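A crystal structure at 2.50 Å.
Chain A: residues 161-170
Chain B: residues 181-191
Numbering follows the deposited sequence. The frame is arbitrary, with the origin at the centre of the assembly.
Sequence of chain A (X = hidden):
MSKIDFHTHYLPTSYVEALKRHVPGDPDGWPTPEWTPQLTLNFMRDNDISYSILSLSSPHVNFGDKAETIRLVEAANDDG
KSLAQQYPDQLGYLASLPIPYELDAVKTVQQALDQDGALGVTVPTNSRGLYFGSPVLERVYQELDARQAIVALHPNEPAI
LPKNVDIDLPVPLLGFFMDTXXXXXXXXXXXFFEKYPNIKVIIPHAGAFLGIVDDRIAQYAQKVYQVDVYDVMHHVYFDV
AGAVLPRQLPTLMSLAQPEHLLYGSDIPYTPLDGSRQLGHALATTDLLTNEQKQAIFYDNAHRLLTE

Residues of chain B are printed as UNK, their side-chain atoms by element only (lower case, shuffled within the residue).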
# COMPACT_ATOMS: atom_id res chain seq x y z
N LEU A 161 1.89 3.61 -3.93
CA LEU A 161 2.25 3.05 -5.23
C LEU A 161 3.05 1.76 -5.07
O LEU A 161 3.58 1.48 -4.00
CB LEU A 161 3.11 4.04 -6.02
CG LEU A 161 2.48 5.35 -6.47
CD1 LEU A 161 3.53 6.24 -7.11
CD2 LEU A 161 1.36 5.05 -7.46
N PRO A 162 3.16 0.96 -6.14
CA PRO A 162 3.92 -0.30 -6.07
C PRO A 162 5.35 0.03 -5.63
O PRO A 162 5.96 0.97 -6.12
CB PRO A 162 3.85 -0.81 -7.50
CG PRO A 162 2.53 -0.32 -7.97
CD PRO A 162 2.52 1.10 -7.46
N LYS A 163 5.87 -0.77 -4.70
CA LYS A 163 7.20 -0.55 -4.16
C LYS A 163 8.37 -0.92 -5.07
O LYS A 163 9.39 -0.22 -5.09
CB LYS A 163 7.34 -1.30 -2.83
CG LYS A 163 8.70 -1.19 -2.17
CD LYS A 163 8.75 -1.97 -0.86
CE LYS A 163 10.08 -1.75 -0.16
NZ LYS A 163 10.16 -2.45 1.17
N ASN A 164 8.21 -2.00 -5.82
CA ASN A 164 9.27 -2.47 -6.71
C ASN A 164 9.13 -2.15 -8.19
O ASN A 164 9.20 -3.04 -9.03
CB ASN A 164 9.46 -3.98 -6.57
CG ASN A 164 10.04 -4.36 -5.23
OD1 ASN A 164 11.12 -3.90 -4.85
ND2 ASN A 164 9.33 -5.20 -4.49
N VAL A 165 8.93 -0.87 -8.50
CA VAL A 165 8.83 -0.44 -9.88
C VAL A 165 9.21 1.04 -9.94
O VAL A 165 8.90 1.80 -9.03
CB VAL A 165 7.39 -0.64 -10.45
CG1 VAL A 165 6.42 0.36 -9.83
CG2 VAL A 165 7.41 -0.51 -11.96
N ASP A 166 9.90 1.43 -11.01
CA ASP A 166 10.33 2.82 -11.19
C ASP A 166 11.08 3.35 -9.96
O ASP A 166 11.04 4.54 -9.67
CB ASP A 166 9.12 3.72 -11.49
CG ASP A 166 8.27 3.19 -12.63
OD1 ASP A 166 8.84 2.80 -13.67
OD2 ASP A 166 7.02 3.18 -12.50
N ILE A 167 11.75 2.45 -9.25
CA ILE A 167 12.49 2.82 -8.05
C ILE A 167 13.33 4.09 -8.22
O ILE A 167 14.16 4.18 -9.12
CB ILE A 167 13.43 1.67 -7.59
CG1 ILE A 167 12.59 0.49 -7.10
CG2 ILE A 167 14.37 2.16 -6.48
CD1 ILE A 167 13.41 -0.70 -6.59
N ASP A 168 13.08 5.06 -7.34
CA ASP A 168 13.77 6.34 -7.34
C ASP A 168 13.39 7.31 -8.45
O ASP A 168 14.04 8.34 -8.64
CB ASP A 168 15.29 6.14 -7.34
CG ASP A 168 15.79 5.48 -6.08
OD1 ASP A 168 15.46 6.00 -4.98
OD2 ASP A 168 16.49 4.45 -6.17
N LEU A 169 12.33 6.99 -9.20
CA LEU A 169 11.89 7.89 -10.27
C LEU A 169 11.23 9.08 -9.59
O LEU A 169 10.27 8.90 -8.83
CB LEU A 169 10.87 7.20 -11.17
CG LEU A 169 10.36 8.08 -12.31
CD1 LEU A 169 11.48 8.25 -13.33
CD2 LEU A 169 9.13 7.46 -12.95
N PRO A 170 11.74 10.30 -9.82
CA PRO A 170 11.12 11.47 -9.18
C PRO A 170 9.60 11.46 -9.36
O PRO A 170 9.09 11.16 -10.44
CB PRO A 170 11.82 12.65 -9.86
CG PRO A 170 13.19 12.10 -10.13
CD PRO A 170 12.89 10.71 -10.65
N UNK B 181 2.34 1.75 -18.32
CA UNK B 181 3.20 2.92 -18.32
C UNK B 181 4.34 2.78 -17.32
O UNK B 181 5.49 3.08 -17.63
c UNK B 181 2.40 4.19 -18.00
o UNK B 181 1.24 4.27 -18.84
c UNK B 181 3.27 5.42 -18.25
N UNK B 182 4.01 2.33 -16.11
CA UNK B 182 5.04 2.18 -15.10
C UNK B 182 6.04 1.11 -15.53
O UNK B 182 7.24 1.27 -15.35
c UNK B 182 3.50 2.88 -13.16
c UNK B 182 4.42 1.81 -13.75
c UNK B 182 1.58 1.26 -11.57
se UNK B 182 3.00 2.54 -11.30
N UNK B 183 5.53 0.03 -16.14
CA UNK B 183 6.39 -1.05 -16.58
C UNK B 183 7.36 -0.64 -17.69
O UNK B 183 8.53 -1.04 -17.66
c UNK B 183 5.56 -2.26 -17.06
o UNK B 183 4.73 -2.72 -15.98
c UNK B 183 6.48 -3.40 -17.50
N UNK B 184 6.89 0.14 -18.66
CA UNK B 184 7.75 0.59 -19.75
C UNK B 184 8.93 1.39 -19.20
O UNK B 184 10.08 1.20 -19.61
c UNK B 184 8.96 1.77 -23.94
c UNK B 184 8.22 1.25 -22.89
c UNK B 184 6.97 1.48 -20.72
c UNK B 184 7.81 2.05 -21.83
c UNK B 184 9.30 3.12 -23.94
c UNK B 184 8.90 3.93 -22.90
c UNK B 184 8.15 3.39 -21.84
N UNK B 185 8.65 2.30 -18.28
CA UNK B 185 9.68 3.12 -17.71
C UNK B 185 10.63 2.26 -16.88
O UNK B 185 11.84 2.49 -16.86
c UNK B 185 9.05 4.24 -16.85
c UNK B 185 7.45 6.24 -17.03
c UNK B 185 10.14 5.10 -16.22
c UNK B 185 8.12 5.07 -17.73
N UNK B 186 10.08 1.25 -16.22
CA UNK B 186 10.89 0.36 -15.41
C UNK B 186 11.92 -0.29 -16.33
O UNK B 186 13.09 -0.45 -15.99
c UNK B 186 10.71 -1.46 -13.66
n UNK B 186 11.12 -0.75 -12.62
o UNK B 186 10.89 -2.68 -13.74
c UNK B 186 10.01 -0.71 -14.77
N UNK B 187 11.46 -0.65 -17.53
CA UNK B 187 12.31 -1.28 -18.51
C UNK B 187 13.38 -0.30 -19.00
O UNK B 187 14.49 -0.69 -19.34
se UNK B 187 9.24 -3.45 -20.55
c UNK B 187 10.50 -2.90 -19.20
c UNK B 187 10.30 -4.74 -21.54
c UNK B 187 11.44 -1.80 -19.65
N UNK B 188 13.04 0.99 -19.01
CA UNK B 188 14.02 1.98 -19.42
C UNK B 188 15.11 2.00 -18.36
O UNK B 188 16.29 1.89 -18.65
c UNK B 188 13.37 3.37 -19.52
c UNK B 188 12.36 3.58 -20.63
c UNK B 188 13.01 3.28 -21.98
c UNK B 188 11.84 5.02 -20.58
N UNK B 189 14.67 2.14 -17.11
CA UNK B 189 15.56 2.19 -15.96
C UNK B 189 16.59 1.05 -15.95
O UNK B 189 17.77 1.27 -15.65
c UNK B 189 14.65 1.97 -12.17
c UNK B 189 15.56 2.12 -13.39
n UNK B 189 16.35 2.83 -10.57
c UNK B 189 14.74 2.16 -14.68
c UNK B 189 15.44 1.70 -10.89
N UNK B 190 16.16 -0.16 -16.29
CA UNK B 190 17.06 -1.30 -16.29
C UNK B 190 17.76 -1.60 -17.62
O UNK B 190 18.33 -2.67 -17.79
c UNK B 190 15.47 -2.27 -11.56
c UNK B 190 16.31 -2.54 -15.79
c UNK B 190 17.04 -2.39 -13.38
c UNK B 190 16.78 -2.29 -12.01
o UNK B 190 15.22 -2.15 -10.21
c UNK B 190 14.69 -2.45 -13.83
c UNK B 190 16.01 -2.47 -14.31
c UNK B 190 14.41 -2.35 -12.46
N UNK B 191 17.71 -0.64 -18.54
CA UNK B 191 18.35 -0.76 -19.84
C UNK B 191 17.95 -2.03 -20.58
O UNK B 191 18.77 -2.65 -21.26
c UNK B 191 19.87 -0.73 -19.66
c UNK B 191 20.62 1.68 -19.02
n UNK B 191 20.96 2.26 -17.82
n UNK B 191 20.52 0.21 -17.40
c UNK B 191 20.89 1.36 -16.87
c UNK B 191 20.34 0.38 -18.76
O HOH W 1 12.31 -0.36 -10.00

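Position 181 opens the chain B segment, already within a helix. Its first side-chain carbon carries one oxygen and one carbon, and nothing on chain A lies within contact distance: Thr181(B). Position 182 has an unbranched chain of two carbons, a selenium and a terminal carbon, the last resting against Pro162(A), which identifies selenomethionine, Met182(B). Its CE lies 4.0 Å from CG of Pro162(A), and its CB 4.2 Å from CG2 of Val165(A).

At position 183 the first carbon again bears one oxygen and one carbon; the CA-to-CB bond points away from chain A, and the residue is Thr183(B). Position 184 also points away, with one carbon leading to a six-carbon ring that lacks any oxygen, hence Phe184(B).

Position 185 turns toward chain A. Four carbons fork at the first, one arm being two carbons long, and the CB sits 3.5 Å from OD1 of Asp166(A). This is Ile185(B), whose CG2 packs 4.2 Å from CD2 of Leu169(A). Position 186 has two carbons, the second carrying one oxygen and one nitrogen, and the end of the side chain meets the backbone of Val165(A) and Asp166(A). These atoms fit Asn186(B); its amide is probably turned over in the model, so the roles of its two end atoms remain open.

Position 187 repeats the unbranched selenium-containing chain; its CA-to-CB bond points away from chain A and the side chain makes no contact there: Met187(B), another selenomethionine. Position 188 has four carbons forked at the second and stays out of reach, as Leu188(B). Four carbons in a row ending in nitrogen mark position 189, which points toward chain A and brings that nitrogen near the carbonyl of Ile167(A), as Lys189(B). Its NZ donates a hydrogen bond to O of Ile167(A) at 3.0 Å. At position 190 one carbon leads to a six-membered ring bearing an oxygen, 4.3 Å from CD1 of Ile167(A); this is Tyr190(B), the first residue to leave helical geometry. Position 191, with a five-membered ring of three carbons and two nitrogens, is His191(B), beyond reach of chain A and at the N-cap position of a following helix.

The contact sets one side of the helix against an irregular strip of chain A. Asp166(A) begins a type II turn, closed by Leu169(A) N bonding to Asp166(A) O at 2.8 Å, and its carboxylate reaches the helix. There OD1 lies 2.8 Å from O of Met182(B), a separation suggesting that the acid holds a proton and donates it. Apolar contacts flank this polar centre, Pro162(A) and Val165(A) with Met182(B) on one side and Leu169(A) with Ile185(B) on another, while the lysine engages the turn through the carbonyl of Ile167(A). A water accepts from N of Ile167(A) and donates weakly to OH of Tyr190(B), linking the two chains.

Chain B (181-191) TMTFINMLKYH
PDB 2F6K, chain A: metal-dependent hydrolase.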